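Local coordinates for bromo domain containing protein (Cryptosporidium parvum, PDB 5U9N) that probably reads acetylated lysines in signalling through bromodomains, of which this chain is the second, here with the inhibitor bromosporine in its pocket, at residues Y7-N11 with T92-P96; Q24-F29 with W122-A127; F107-M111 with A127-L131. All blocks are in the same frame, centred on the assembly; numbering follows the deposited sequence.

Contact 1 of 3, residues Y7-N11 with T92-P96. With SO4 (sulfate ion), chain D.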
ATOM      1  N   TYR A   7     -16.070 -15.539   1.948  1.00 83.97           N
ATOM      2  CA  TYR A   7     -17.257 -14.692   2.230  1.00 81.83           C
ATOM      3  C   TYR A   7     -16.854 -13.295   2.799  1.00 77.97           C
ATOM      4  O   TYR A   7     -17.566 -12.318   2.554  1.00 77.09           O
ATOM      5  CB  TYR A   7     -18.252 -15.380   3.187  1.00 86.05           C
ATOM      6  N   ASP A   8     -15.725 -13.194   3.532  1.00 68.49           N
ATOM      7  CA  ASP A   8     -15.303 -11.922   4.116  1.00 64.53           C
ATOM      8  C   ASP A   8     -14.475 -11.109   3.114  1.00 58.36           C
ATOM      9  O   ASP A   8     -13.454 -11.598   2.614  1.00 55.71           O
ATOM     10  CB  ASP A   8     -14.494 -12.175   5.398  1.00 68.06           C
ATOM     11  CG  ASP A   8     -14.202 -10.932   6.223  1.00 77.28           C
ATOM     12  OD1 ASP A   8     -14.942  -9.930   6.076  1.00 75.14           O
ATOM     13  OD2 ASP A   8     -13.268 -10.980   7.054  1.00 88.45           O
ATOM     14  N   TRP A   9     -14.919  -9.867   2.815  1.00 49.43           N
ATOM     15  CA  TRP A   9     -14.219  -8.997   1.868  1.00 45.28           C
ATOM     16  C   TRP A   9     -12.906  -8.461   2.462  1.00 46.53           C
ATOM     17  O   TRP A   9     -11.998  -8.147   1.714  1.00 46.01           O
ATOM     18  CB  TRP A   9     -15.120  -7.826   1.423  1.00 42.75           C
ATOM     19  CG  TRP A   9     -15.465  -6.851   2.512  1.00 43.30           C
ATOM     20  CD1 TRP A   9     -16.603  -6.832   3.260  1.00 47.86           C
ATOM     21  CD2 TRP A   9     -14.727  -5.670   2.871  1.00 41.28           C
ATOM     22  NE1 TRP A   9     -16.591  -5.749   4.111  1.00 47.43           N
ATOM     23  CE2 TRP A   9     -15.455  -5.016   3.886  1.00 46.17           C
ATOM     24  CE3 TRP A   9     -13.484  -5.142   2.485  1.00 39.76           C
ATOM     25  CZ2 TRP A   9     -15.002  -3.842   4.488  1.00 44.42           C
ATOM     26  CZ3 TRP A   9     -13.031  -3.987   3.102  1.00 39.46           C
ATOM     27  CH2 TRP A   9     -13.794  -3.339   4.068  1.00 41.16           C
ATOM     28  N   ARG A  10     -12.824  -8.325   3.792  1.00 42.32           N
ATOM     29  CA  ARG A  10     -11.610  -7.861   4.467  1.00 40.13           C
ATOM     30  C   ARG A  10     -10.487  -8.897   4.359  1.00 43.22           C
ATOM     31  O   ARG A  10      -9.334  -8.519   4.219  1.00 41.83           O
ATOM     32  CB  ARG A  10     -11.898  -7.557   5.936  1.00 42.81           C
ATOM     33  CG  ARG A  10     -12.738  -6.327   6.145  1.00 52.25           C
ATOM     34  CD  ARG A  10     -13.307  -6.272   7.543  1.00 58.74           C
ATOM     35  NE  ARG A  10     -14.274  -5.183   7.696  1.00 53.69           N
ATOM     36  CZ  ARG A  10     -13.962  -3.922   7.976  1.00 62.92           C
ATOM     37  NH1 ARG A  10     -12.692  -3.569   8.166  1.00 62.91           N
ATOM     38  NH2 ARG A  10     -14.915  -3.008   8.097  1.00 49.25           N
ATOM     39  N   ASN A  11     -10.818 -10.197   4.453  1.00 42.63           N
ATOM     40  CA  ASN A  11      -9.822 -11.265   4.282  1.00 44.45           C
ATOM     41  C   ASN A  11      -9.360 -11.319   2.824  1.00 47.31           C
ATOM     42  O   ASN A  11      -8.188 -11.593   2.561  1.00 45.84           O
ATOM     43  CB  ASN A  11     -10.378 -12.630   4.726  1.00 53.29           C
ATOM     44  CG  ASN A  11     -10.494 -12.782   6.238  1.00 77.35           C
ATOM     45  OD1 ASN A  11      -9.663 -12.281   7.003  1.00 68.78           O
ATOM     46  ND2 ASN A  11     -11.462 -13.569   6.695  1.00 71.94           N
ATOM     47  N   THR A  92     -10.527   2.536  11.050  1.00 69.87           N
ATOM     48  CA  THR A  92     -10.928   1.263  10.434  1.00 67.25           C
ATOM     49  C   THR A  92     -11.337   1.489   8.978  1.00 62.57           C
ATOM     50  O   THR A  92     -11.934   2.518   8.657  1.00 62.94           O
ATOM     51  CB  THR A  92     -12.069   0.605  11.243  1.00 83.57           C
ATOM     52  OG1 THR A  92     -12.163  -0.777  10.876  1.00 85.75           O
ATOM     53  CG2 THR A  92     -13.420   1.289  11.027  1.00 85.80           C
ATOM     54  N   ILE A  93     -11.014   0.524   8.105  1.00 51.80           N
ATOM     55  CA  ILE A  93     -11.351   0.587   6.679  1.00 47.18           C
ATOM     56  C   ILE A  93     -12.835   0.161   6.503  1.00 49.59           C
ATOM     57  O   ILE A  93     -13.171  -1.002   6.731  1.00 49.14           O
ATOM     58  CB  ILE A  93     -10.366  -0.296   5.836  1.00 47.48           C
ATOM     59  CG1 ILE A  93      -8.938   0.257   5.924  1.00 44.97           C
ATOM     60  CG2 ILE A  93     -10.809  -0.355   4.352  1.00 48.79           C
ATOM     61  CD1 ILE A  93      -7.944  -0.692   5.828  1.00 43.37           C
ATOM     62  N   GLU A  94     -13.711   1.118   6.093  1.00 44.04           N
ATOM     63  CA  GLU A  94     -15.153   0.888   6.000  1.00 43.83           C
ATOM     64  C   GLU A  94     -15.544   0.071   4.791  1.00 43.91           C
ATOM     65  O   GLU A  94     -16.629  -0.492   4.799  1.00 42.59           O
ATOM     66  CB  GLU A  94     -15.921   2.222   5.948  1.00 46.39           C
ATOM     67  CG  GLU A  94     -16.062   2.923   7.294  1.00 65.30           C
ATOM     68  CD  GLU A  94     -16.976   4.140   7.249  1.00 97.70           C
ATOM     69  OE1 GLU A  94     -18.144   3.985   6.822  1.00 98.53           O
ATOM     70  OE2 GLU A  94     -16.515   5.251   7.605  1.00 89.17           O
ATOM     71  N   ASN A  95     -14.723   0.053   3.716  1.00 39.71           N
ATOM     72  CA  ASN A  95     -15.130  -0.660   2.496  1.00 39.61           C
ATOM     73  C   ASN A  95     -13.937  -0.956   1.567  1.00 42.60           C
ATOM     74  O   ASN A  95     -12.850  -0.434   1.777  1.00 43.08           O
ATOM     75  CB  ASN A  95     -16.192   0.168   1.745  1.00 39.86           C
ATOM     76  CG  ASN A  95     -15.884   1.641   1.675  1.00 43.19           C
ATOM     77  OD1 ASN A  95     -14.809   2.058   1.257  1.00 44.06           O
ATOM     78  ND2 ASN A  95     -16.788   2.446   2.124  1.00 37.52           N
ATOM     79  N   PRO A  96     -14.140  -1.762   0.498  1.00 39.05           N
ATOM     80  CA  PRO A  96     -13.031  -2.039  -0.428  1.00 37.27           C
ATOM     81  C   PRO A  96     -12.544  -0.789  -1.174  1.00 38.99           C
ATOM     82  O   PRO A  96     -11.418  -0.755  -1.640  1.00 37.52           O
ATOM     83  CB  PRO A  96     -13.650  -3.057  -1.418  1.00 39.48           C
ATOM     84  CG  PRO A  96     -14.837  -3.583  -0.752  1.00 45.48           C
ATOM     85  CD  PRO A  96     -15.362  -2.491   0.090  1.00 41.20           C
TER
HETATM   86  S   SO4 D 502     -18.387  -4.969   7.476  1.00136.34           S
HETATM   87  O1  SO4 D 502     -17.391  -3.931   7.217  1.00137.03           O
HETATM   88  O2  SO4 D 502     -19.391  -4.947   6.412  1.00135.69           O
HETATM   89  O3  SO4 D 502     -19.027  -4.708   8.765  1.00136.56           O
HETATM   90  O4  SO4 D 502     -17.735  -6.281   7.517  1.00136.25           O
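Trp9 and Pro96 show how an indole can serve as a platform for the start of another helix. The apolar part of the contact is a CH-pi interaction: Pro96 CD lies 4.1 Å from the centroid of the six-membered ring of Trp9 and 13° off its normal. With chi1 at 66°, the indole swings between the backbone N and the carbonyl carbon of Trp9, which carries the benzo ring across to the chain before helix 96-113. Trp9 CH2 comes within 3.4 Å of Asn95 CA, and the methyl Ile93 CG2 sits 4.2 Å from that same Trp9 CH2. The opposite face of the indole carries Arg10 CG, so the ring is sandwiched between its own neighbour and the proline.

The polar part belongs to Arg10. Its extended chain runs out beside the indole until the guanidinium lies with one face toward Trp9 CZ2. Arg10 NH2 gives a 2.8 Å hydrogen bond to O1 of the sulfate, 160° at the hydrogen, while Arg10 NE adds a weak one to the same oxygen; the anion lies at the guanidinium edge and probably comes from the crystallisation liquor. The carbonyl oxygen Ile93 O lies 3.0 Å from both Arg10 NH1 and Arg10 NH2; Arg10 NH1 makes a weak hydrogen bond to Leu64 O at the end of helix 57-65.

Beyond the pair, Tyr147 meets the Trp9 ring edge-to-face, and Asn95, the N-cap of helix 96-113, binds Glu98 N. Such packing of one helix start on another lies at the end of the bromodomain four-helix bundle remote from its ligand pocket, where helix 143-148 also packs.

Contact 2 of 3, residues Q24-F29 with W122-A127. With BMF (Bromosporine), chain C.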
ATOM      1  N   GLN A  24       9.009  -7.627  -5.584  1.00 50.37           N
ATOM      2  CA  GLN A  24      10.383  -7.134  -5.485  1.00 50.33           C
ATOM      3  C   GLN A  24      10.450  -5.796  -4.735  1.00 48.54           C
ATOM      4  O   GLN A  24       9.712  -4.865  -5.058  1.00 45.49           O
ATOM      5  CB  GLN A  24      11.003  -6.980  -6.878  1.00 52.75           C
ATOM      6  CG  GLN A  24      11.269  -8.325  -7.555  1.00 78.72           C
ATOM      7  CD  GLN A  24      11.660  -8.184  -9.011  1.00104.82           C
ATOM      8  OE1 GLN A  24      11.346  -7.188  -9.678  1.00101.68           O
ATOM      9  NE2 GLN A  24      12.303  -9.210  -9.555  1.00 99.31           N
ATOM     10  N   ASN A  25      11.372  -5.711  -3.745  1.00 43.50           N
ATOM     11  CA  ASN A  25      11.591  -4.541  -2.905  1.00 41.53           C
ATOM     12  C   ASN A  25      10.292  -4.169  -2.146  1.00 43.07           C
ATOM     13  O   ASN A  25      10.042  -2.987  -1.865  1.00 40.45           O
ATOM     14  CB  ASN A  25      12.135  -3.350  -3.732  1.00 38.12           C
ATOM     15  CG  ASN A  25      13.424  -3.670  -4.458  1.00 46.29           C
ATOM     16  OD1 ASN A  25      14.333  -4.255  -3.898  1.00 43.02           O
ATOM     17  ND2 ASN A  25      13.550  -3.263  -5.705  1.00 38.07           N
ATOM     18  N   SER A  26       9.521  -5.202  -1.722  1.00 41.27           N
ATOM     19  CA  SER A  26       8.292  -5.002  -0.941  1.00 41.03           C
ATOM     20  C   SER A  26       8.598  -4.397   0.446  1.00 45.18           C
ATOM     21  O   SER A  26       7.738  -3.754   1.030  1.00 42.71           O
ATOM     22  CB  SER A  26       7.555  -6.322  -0.762  1.00 45.64           C
ATOM     23  OG  SER A  26       8.390  -7.268  -0.123  1.00 55.60           O
ATOM     24  N   PHE A  27       9.818  -4.625   0.969  1.00 45.25           N
ATOM     25  CA  PHE A  27      10.244  -4.069   2.262  1.00 46.45           C
ATOM     26  C   PHE A  27      10.089  -2.529   2.284  1.00 48.19           C
ATOM     27  O   PHE A  27       9.884  -1.956   3.353  1.00 49.08           O
ATOM     28  CB  PHE A  27      11.715  -4.464   2.581  1.00 50.30           C
ATOM     29  CG  PHE A  27      12.760  -3.803   1.705  1.00 51.70           C
ATOM     30  CD1 PHE A  27      13.311  -2.583   2.056  1.00 55.72           C
ATOM     31  CD2 PHE A  27      13.201  -4.411   0.544  1.00 53.62           C
ATOM     32  CE1 PHE A  27      14.260  -1.967   1.238  1.00 57.07           C
ATOM     33  CE2 PHE A  27      14.113  -3.773  -0.293  1.00 57.07           C
ATOM     34  CZ  PHE A  27      14.635  -2.554   0.057  1.00 55.09           C
ATOM     35  N   LEU A  28      10.178  -1.868   1.107  1.00 41.57           N
ATOM     36  CA  LEU A  28      10.057  -0.402   1.021  1.00 39.27           C
ATOM     37  C   LEU A  28       8.743   0.099   1.594  1.00 41.95           C
ATOM     38  O   LEU A  28       8.717   1.120   2.272  1.00 42.37           O
ATOM     39  CB  LEU A  28      10.168   0.071  -0.444  1.00 37.96           C
ATOM     40  CG  LEU A  28      11.542  -0.101  -1.137  1.00 44.83           C
ATOM     41  CD1 LEU A  28      11.446   0.242  -2.625  1.00 43.60           C
ATOM     42  CD2 LEU A  28      12.599   0.764  -0.480  1.00 50.33           C
ATOM     43  N   PHE A  29       7.659  -0.634   1.345  1.00 38.98           N
ATOM     44  CA  PHE A  29       6.318  -0.213   1.685  1.00 37.82           C
ATOM     45  C   PHE A  29       5.738  -0.916   2.908  1.00 44.53           C
ATOM     46  O   PHE A  29       4.537  -0.753   3.181  1.00 46.27           O
ATOM     47  CB  PHE A  29       5.417  -0.493   0.491  1.00 37.95           C
ATOM     48  CG  PHE A  29       6.074  -0.201  -0.835  1.00 37.62           C
ATOM     49  CD1 PHE A  29       6.307   1.104  -1.239  1.00 38.68           C
ATOM     50  CD2 PHE A  29       6.535  -1.233  -1.640  1.00 40.42           C
ATOM     51  CE1 PHE A  29       6.908   1.375  -2.460  1.00 39.39           C
ATOM     52  CE2 PHE A  29       7.130  -0.961  -2.875  1.00 43.57           C
ATOM     53  CZ  PHE A  29       7.303   0.343  -3.281  1.00 40.34           C
ATOM     54  N   TRP A 122      15.305   2.837  -9.045  1.00 42.63           N
ATOM     55  CA  TRP A 122      14.731   1.526  -8.715  1.00 41.00           C
ATOM     56  C   TRP A 122      13.637   1.622  -7.608  1.00 42.67           C
ATOM     57  O   TRP A 122      12.768   0.756  -7.553  1.00 42.80           O
ATOM     58  CB  TRP A 122      15.826   0.542  -8.287  1.00 41.43           C
ATOM     59  CG  TRP A 122      16.562   0.941  -7.043  1.00 43.18           C
ATOM     60  CD1 TRP A 122      17.681   1.711  -6.967  1.00 47.48           C
ATOM     61  CD2 TRP A 122      16.253   0.549  -5.700  1.00 42.70           C
ATOM     62  NE1 TRP A 122      18.050   1.880  -5.659  1.00 47.98           N
ATOM     63  CE2 TRP A 122      17.183   1.185  -4.857  1.00 48.47           C
ATOM     64  CE3 TRP A 122      15.226  -0.208  -5.119  1.00 43.33           C
ATOM     65  CZ2 TRP A 122      17.170   1.017  -3.468  1.00 48.66           C
ATOM     66  CZ3 TRP A 122      15.203  -0.361  -3.744  1.00 45.20           C
ATOM     67  CH2 TRP A 122      16.174   0.231  -2.935  1.00 47.25           C
ATOM     68  N   ILE A 123      13.651   2.695  -6.773  1.00 37.72           N
ATOM     69  CA  ILE A 123      12.623   2.893  -5.742  1.00 35.56           C
ATOM     70  C   ILE A 123      11.308   3.206  -6.421  1.00 37.63           C
ATOM     71  O   ILE A 123      10.333   2.508  -6.197  1.00 38.68           O
ATOM     72  CB  ILE A 123      13.037   4.006  -4.730  1.00 38.48           C
ATOM     73  CG1 ILE A 123      14.261   3.562  -3.933  1.00 40.27           C
ATOM     74  CG2 ILE A 123      11.882   4.340  -3.793  1.00 36.92           C
ATOM     75  CD1 ILE A 123      14.816   4.581  -3.078  1.00 49.71           C
ATOM     76  N   TYR A 124      11.297   4.214  -7.307  1.00 33.31           N
ATOM     77  CA  TYR A 124      10.120   4.591  -8.103  1.00 30.64           C
ATOM     78  C   TYR A 124       9.609   3.398  -8.920  1.00 36.89           C
ATOM     79  O   TYR A 124       8.407   3.176  -8.988  1.00 36.81           O
ATOM     80  CB  TYR A 124      10.496   5.760  -9.044  1.00 31.22           C
ATOM     81  CG  TYR A 124       9.406   6.223  -9.994  1.00 28.97           C
ATOM     82  CD1 TYR A 124       9.108   5.502 -11.146  1.00 30.31           C
ATOM     83  CD2 TYR A 124       8.820   7.473  -9.851  1.00 29.58           C
ATOM     84  CE1 TYR A 124       8.130   5.933 -12.037  1.00 28.80           C
ATOM     85  CE2 TYR A 124       7.859   7.930 -10.747  1.00 30.60           C
ATOM     86  CZ  TYR A 124       7.542   7.170 -11.863  1.00 37.42           C
ATOM     87  OH  TYR A 124       6.666   7.640 -12.808  1.00 39.79           O
ATOM     88  N   ASP A 125      10.518   2.694  -9.608  1.00 35.79           N
ATOM     89  CA  ASP A 125      10.164   1.545 -10.463  1.00 36.46           C
ATOM     90  C   ASP A 125       9.559   0.407  -9.662  1.00 39.70           C
ATOM     91  O   ASP A 125       8.748  -0.333 -10.195  1.00 38.47           O
ATOM     92  CB  ASP A 125      11.402   1.013 -11.224  1.00 40.44           C
ATOM     93  CG  ASP A 125      12.009   1.984 -12.236  1.00 53.60           C
ATOM     94  OD1 ASP A 125      11.331   2.977 -12.591  1.00 56.05           O
ATOM     95  OD2 ASP A 125      13.144   1.717 -12.713  1.00 58.28           O
ATOM     96  N   SER A 126       9.990   0.228  -8.407  1.00 38.38           N
ATOM     97  CA  SER A 126       9.440  -0.825  -7.536  1.00 37.44           C
ATOM     98  C   SER A 126       7.982  -0.505  -7.186  1.00 38.69           C
ATOM     99  O   SER A 126       7.156  -1.413  -7.175  1.00 37.29           O
ATOM    100  CB  SER A 126      10.276  -0.977  -6.264  1.00 38.93           C
ATOM    101  OG  SER A 126      11.566  -1.472  -6.569  1.00 48.51           O
ATOM    102  N   ALA A 127       7.678   0.794  -6.880  1.00 34.43           N
ATOM    103  CA  ALA A 127       6.303   1.271  -6.595  1.00 33.00           C
ATOM    104  C   ALA A 127       5.420   1.070  -7.795  1.00 37.59           C
ATOM    105  O   ALA A 127       4.256   0.683  -7.652  1.00 37.80           O
ATOM    106  CB  ALA A 127       6.319   2.747  -6.235  1.00 33.00           C
TER
HETATM  107  C10 BMF C 501      13.076   2.904   2.403  1.00 46.94           C
HETATM  108  N12 BMF C 501      11.209   3.878   1.352  1.00 46.39           N
HETATM  109  C15 BMF C 501      12.779   5.923   0.076  1.00 49.49           C
HETATM  110  C17 BMF C 501      14.775   7.365  -0.395  1.00 61.68           C
HETATM  111  C20 BMF C 501      17.312   8.353  -2.095  1.00 66.57           C
HETATM  112  C22 BMF C 501      13.313   4.950   0.881  1.00 46.31           C
HETATM  113  C26 BMF C 501       8.282   4.122   0.686  1.00 43.58           C
HETATM  114  C28 BMF C 501      14.958   1.742   3.353  1.00 48.07           C
HETATM  115  C01 BMF C 501      14.707  -0.205   4.935  1.00 40.48           C
HETATM  116  C02 BMF C 501      14.125   0.878   4.060  1.00 45.88           C
HETATM  117  C03 BMF C 501      12.736   1.047   3.913  1.00 47.98           C
HETATM  118  N04 BMF C 501      11.824   0.183   4.580  1.00 56.73           N
HETATM  119  S05 BMF C 501      10.980   0.554   5.923  1.00 66.09           S
HETATM  120  C06 BMF C 501      10.249   2.120   5.643  1.00 66.16           C
HETATM  121  O07 BMF C 501       9.937  -0.419   6.036  1.00 65.54           O
HETATM  122  O08 BMF C 501      11.925   0.679   6.989  1.00 70.46           O
HETATM  123  C09 BMF C 501      12.225   2.041   3.087  1.00 47.65           C
HETATM  124  C11 BMF C 501      12.511   3.940   1.519  1.00 44.80           C
HETATM  125  N13 BMF C 501      10.686   4.859   0.541  1.00 46.47           N
HETATM  126  C14 BMF C 501      11.358   5.879  -0.095  1.00 47.13           C
HETATM  127  N16 BMF C 501      13.467   6.975  -0.592  1.00 53.81           N
HETATM  128  O18 BMF C 501      15.061   8.411  -1.216  1.00 65.15           O
HETATM  129  C19 BMF C 501      16.397   9.009  -1.094  1.00 65.54           C
HETATM  130  O21 BMF C 501      15.562   6.845   0.368  1.00 63.77           O
HETATM  131  N23 BMF C 501      10.477   6.653  -0.715  1.00 45.79           N
HETATM  132  N24 BMF C 501       9.213   6.118  -0.480  1.00 44.10           N
HETATM  133  C25 BMF C 501       9.357   5.046   0.251  1.00 45.08           C
HETATM  134  C27 BMF C 501      14.452   2.738   2.542  1.00 48.23           C
HETATM  135  O   HOH W   1       7.612  -4.265  -6.697  1.00 36.41           O
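Asn25 donates from ND2 to Ser126 OG across 2.8 Å, a nearly straight bond (161°) with the serine oxygen close to the amide plane. The same amide lies obliquely against the Trp122 indole, Asn25 ND2 being 3.5 Å from Trp122 CE3; the side chains cross at about a right angle, with the two planes 60° apart. Leu28 divides its branches between protein and ligand: CD1 packs against Trp122 CZ3 and Ser126 CB, whereas Leu28 CD2 reaches C10 of bromosporine at 3.6 Å. Deeper in, Phe29 brings CZ to 3.6 Å from Ala127 CA. The backbone oxygen Phe27 O takes a 3.1 Å hydrogen bond from bromosporine N04.

The second shell fixes these groups. Ser126 OG, folded back beside its backbone N, donates to Trp122 O at 2.7 Å; Ser126 N reaches that carbonyl from the opposite face, so the hydroxyl is held ready for Asn25. Leu28 CB covers the centre of the Phe29 ring, and Ile123 CG1 that of Trp122. A water donating to both Gln24 O and Ser126 O bridges the backbones.

Phe27, Leu28 and Ile123 line the bromosporine pocket; Phe27-Leu28-Phe29 probably corresponds to the WPF shelf of other bromodomains, and Ile123 to the gatekeeper. This loop after helix 9-20 lies on the first turns of helix 122-139, while the Phe29 ring also touches helix 96-113, at Ile106, and meets Phe107 edge-to-face.

Contact 3 of 3, residues F107-M111 with A127-L131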
ATOM      1  N   PHE A 107       1.873   3.706  -3.272  1.00 30.54           N
ATOM      2  CA  PHE A 107       2.644   3.728  -4.517  1.00 28.23           C
ATOM      3  C   PHE A 107       2.721   5.133  -5.150  1.00 33.37           C
ATOM      4  O   PHE A 107       3.760   5.445  -5.717  1.00 36.09           O
ATOM      5  CB  PHE A 107       2.060   2.720  -5.522  1.00 28.08           C
ATOM      6  CG  PHE A 107       1.968   1.309  -4.963  1.00 27.58           C
ATOM      7  CD1 PHE A 107       3.005   0.771  -4.205  1.00 30.10           C
ATOM      8  CD2 PHE A 107       0.821   0.548  -5.138  1.00 27.31           C
ATOM      9  CE1 PHE A 107       2.894  -0.498  -3.641  1.00 31.00           C
ATOM     10  CE2 PHE A 107       0.703  -0.712  -4.549  1.00 30.76           C
ATOM     11  CZ  PHE A 107       1.727  -1.211  -3.777  1.00 30.30           C
ATOM     12  N   SER A 108       1.681   5.995  -5.015  1.00 28.56           N
ATOM     13  CA  SER A 108       1.736   7.338  -5.576  1.00 28.70           C
ATOM     14  C   SER A 108       2.611   8.245  -4.743  1.00 35.85           C
ATOM     15  O   SER A 108       3.233   9.156  -5.293  1.00 37.55           O
ATOM     16  CB  SER A 108       0.337   7.940  -5.708  1.00 33.32           C
ATOM     17  OG  SER A 108      -0.327   8.092  -4.468  1.00 43.81           O
ATOM     18  N   ASN A 109       2.657   8.036  -3.416  1.00 31.77           N
ATOM     19  CA  ASN A 109       3.544   8.840  -2.557  1.00 32.75           C
ATOM     20  C   ASN A 109       5.001   8.529  -2.911  1.00 34.99           C
ATOM     21  O   ASN A 109       5.824   9.433  -3.041  1.00 34.66           O
ATOM     22  CB  ASN A 109       3.298   8.536  -1.070  1.00 32.99           C
ATOM     23  CG  ASN A 109       1.992   9.066  -0.543  1.00 49.00           C
ATOM     24  OD1 ASN A 109       1.309   9.863  -1.188  1.00 41.56           O
ATOM     25  ND2 ASN A 109       1.614   8.621   0.642  1.00 41.26           N
ATOM     26  N   CYS A 110       5.293   7.259  -3.119  1.00 30.23           N
ATOM     27  CA  CYS A 110       6.622   6.821  -3.489  1.00 30.79           C
ATOM     28  C   CYS A 110       7.004   7.359  -4.868  1.00 35.68           C
ATOM     29  O   CYS A 110       8.139   7.755  -5.070  1.00 36.60           O
ATOM     30  CB  CYS A 110       6.706   5.300  -3.449  1.00 30.29           C
ATOM     31  SG  CYS A 110       8.322   4.647  -3.897  1.00 34.50           S
ATOM     32  N   MET A 111       6.069   7.394  -5.791  1.00 32.85           N
ATOM     33  CA  MET A 111       6.340   7.881  -7.139  1.00 32.18           C
ATOM     34  C   MET A 111       6.364   9.419  -7.201  1.00 36.12           C
ATOM     35  O   MET A 111       6.979   9.957  -8.112  1.00 38.38           O
ATOM     36  CB  MET A 111       5.318   7.303  -8.131  1.00 32.96           C
ATOM     37  CG  MET A 111       5.532   5.794  -8.367  1.00 34.52           C
ATOM     38  SD  MET A 111       4.562   5.130  -9.711  1.00 37.82           S
ATOM     39  CE  MET A 111       3.019   4.821  -8.887  1.00 34.86           C
ATOM     40  N   ALA A 127       7.678   0.794  -6.880  1.00 34.43           N
ATOM     41  CA  ALA A 127       6.303   1.271  -6.595  1.00 33.00           C
ATOM     42  C   ALA A 127       5.420   1.070  -7.795  1.00 37.59           C
ATOM     43  O   ALA A 127       4.256   0.683  -7.652  1.00 37.80           O
ATOM     44  CB  ALA A 127       6.319   2.747  -6.235  1.00 33.00           C
ATOM     45  N   LYS A 128       5.955   1.390  -8.989  1.00 33.28           N
ATOM     46  CA  LYS A 128       5.228   1.255 -10.241  1.00 32.97           C
ATOM     47  C   LYS A 128       4.829  -0.212 -10.516  1.00 37.49           C
ATOM     48  O   LYS A 128       3.741  -0.447 -11.017  1.00 38.02           O
ATOM     49  CB  LYS A 128       6.082   1.796 -11.402  1.00 35.14           C
ATOM     50  CG  LYS A 128       5.360   1.913 -12.741  1.00 38.25           C
ATOM     51  CD  LYS A 128       4.207   2.954 -12.709  1.00 62.52           C
ATOM     52  CE  LYS A 128       3.481   3.091 -14.031  1.00 74.88           C
ATOM     53  NZ  LYS A 128       4.386   3.550 -15.128  1.00 89.77           N
ATOM     54  N   GLN A 129       5.693  -1.174 -10.193  1.00 34.83           N
ATOM     55  CA  GLN A 129       5.426  -2.593 -10.479  1.00 36.68           C
ATOM     56  C   GLN A 129       4.487  -3.201  -9.455  1.00 40.14           C
ATOM     57  O   GLN A 129       3.739  -4.105  -9.796  1.00 43.35           O
ATOM     58  CB  GLN A 129       6.728  -3.413 -10.533  1.00 39.87           C
ATOM     59  CG  GLN A 129       7.577  -3.113 -11.764  1.00 58.13           C
ATOM     60  CD  GLN A 129       9.018  -3.542 -11.568  1.00 90.65           C
ATOM     61  OE1 GLN A 129       9.320  -4.489 -10.815  1.00 90.29           O
ATOM     62  NE2 GLN A 129       9.944  -2.868 -12.253  1.00 83.03           N
ATOM     63  N   SER A 130       4.536  -2.747  -8.209  1.00 34.63           N
ATOM     64  CA  SER A 130       3.596  -3.234  -7.194  1.00 32.54           C
ATOM     65  C   SER A 130       2.202  -2.662  -7.459  1.00 34.58           C
ATOM     66  O   SER A 130       1.219  -3.348  -7.218  1.00 35.66           O
ATOM     67  CB  SER A 130       4.067  -2.892  -5.787  1.00 32.33           C
ATOM     68  OG  SER A 130       5.072  -3.804  -5.385  1.00 40.05           O
ATOM     69  N   LEU A 131       2.117  -1.426  -7.975  1.00 30.01           N
ATOM     70  CA  LEU A 131       0.849  -0.833  -8.391  1.00 29.96           C
ATOM     71  C   LEU A 131       0.265  -1.627  -9.566  1.00 36.43           C
ATOM     72  O   LEU A 131      -0.940  -1.848  -9.626  1.00 36.64           O
ATOM     73  CB  LEU A 131       1.047   0.628  -8.802  1.00 29.83           C
ATOM     74  CG  LEU A 131      -0.172   1.303  -9.468  1.00 34.22           C
ATOM     75  CD1 LEU A 131      -1.316   1.427  -8.490  1.00 34.85           C
ATOM     76  CD2 LEU A 131       0.187   2.657  -9.998  1.00 33.30           C
TER
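The carbonyl oxygen of Ala127 accepts the helical hydrogen bond from Leu131 N, one turn on, at 3.0 Å, and across the helix interface Phe107 CG packs 3.6 Å from the same Ala127 O in van der Waals contact. The phenyl ring lies with Ser130 C and Leu131 N both over one of its faces. Its far rim, at Phe107 CE1, presses against Ser130 CB at 3.4 Å, and at the opposite rim, over the same face, Phe107 CD2 meets Leu131 CB at 3.7 Å.

These are two neighbouring helices of the bromodomain bundle, those conventionally called B and C. Their short segments run almost antiparallel, 158° between directions, with axes 9.2 Å apart at closest approach. The small side chain of Ala127 is consistent with this: Phe107 CA and Ala127 CA are only 4.9 Å apart, and the alanine methyl fits among Phe107, Cys110 and Met111. Cys110 points SG opposite its backbone N (chi1 180°), which sets the sulfur 3.6 Å from Ala127 CB; the cysteine also touches bromosporine.

Met111 closes the interface nearer the surface. A bend at chi3 (-84°) turns its methyl to Leu131, the two chains crossing at about a right angle, so that Met111 CE lands 3.7 Å from Leu131 CD2, while Met111 SD meets Lys128 CD where those two chains likewise cross almost perpendicularly. The backbone oxygen Cys110 O accepts a hydrogen bond from Asn114 ND2, which probably helps to set that amide; its other end, Asn114 OD1, is hydrogen-bonded to the ligand.

How the contacts relate
Contacts 2 and 3 form one continuous body of packing, their centres 7 Å apart, and they share Ala127 on helix 122-139. Much of the join runs through Cys110: Ile123 CG2 lies 3.6 Å from Cys110 SG, and Phe29 CE1 lies 3.8 Å from that sulfur. Contact 2 thus supplies the loop and helix start that flank bromosporine, while contact 3 ties the same helix to its partner behind the pocket. Contact 1 stands apart, on the opposite side of the chain's centre; its centre is 25 Å from that of contact 2 and 22 Å from that of contact 3, yet it includes the start of helix 96-113, whose later turns enter contact 3.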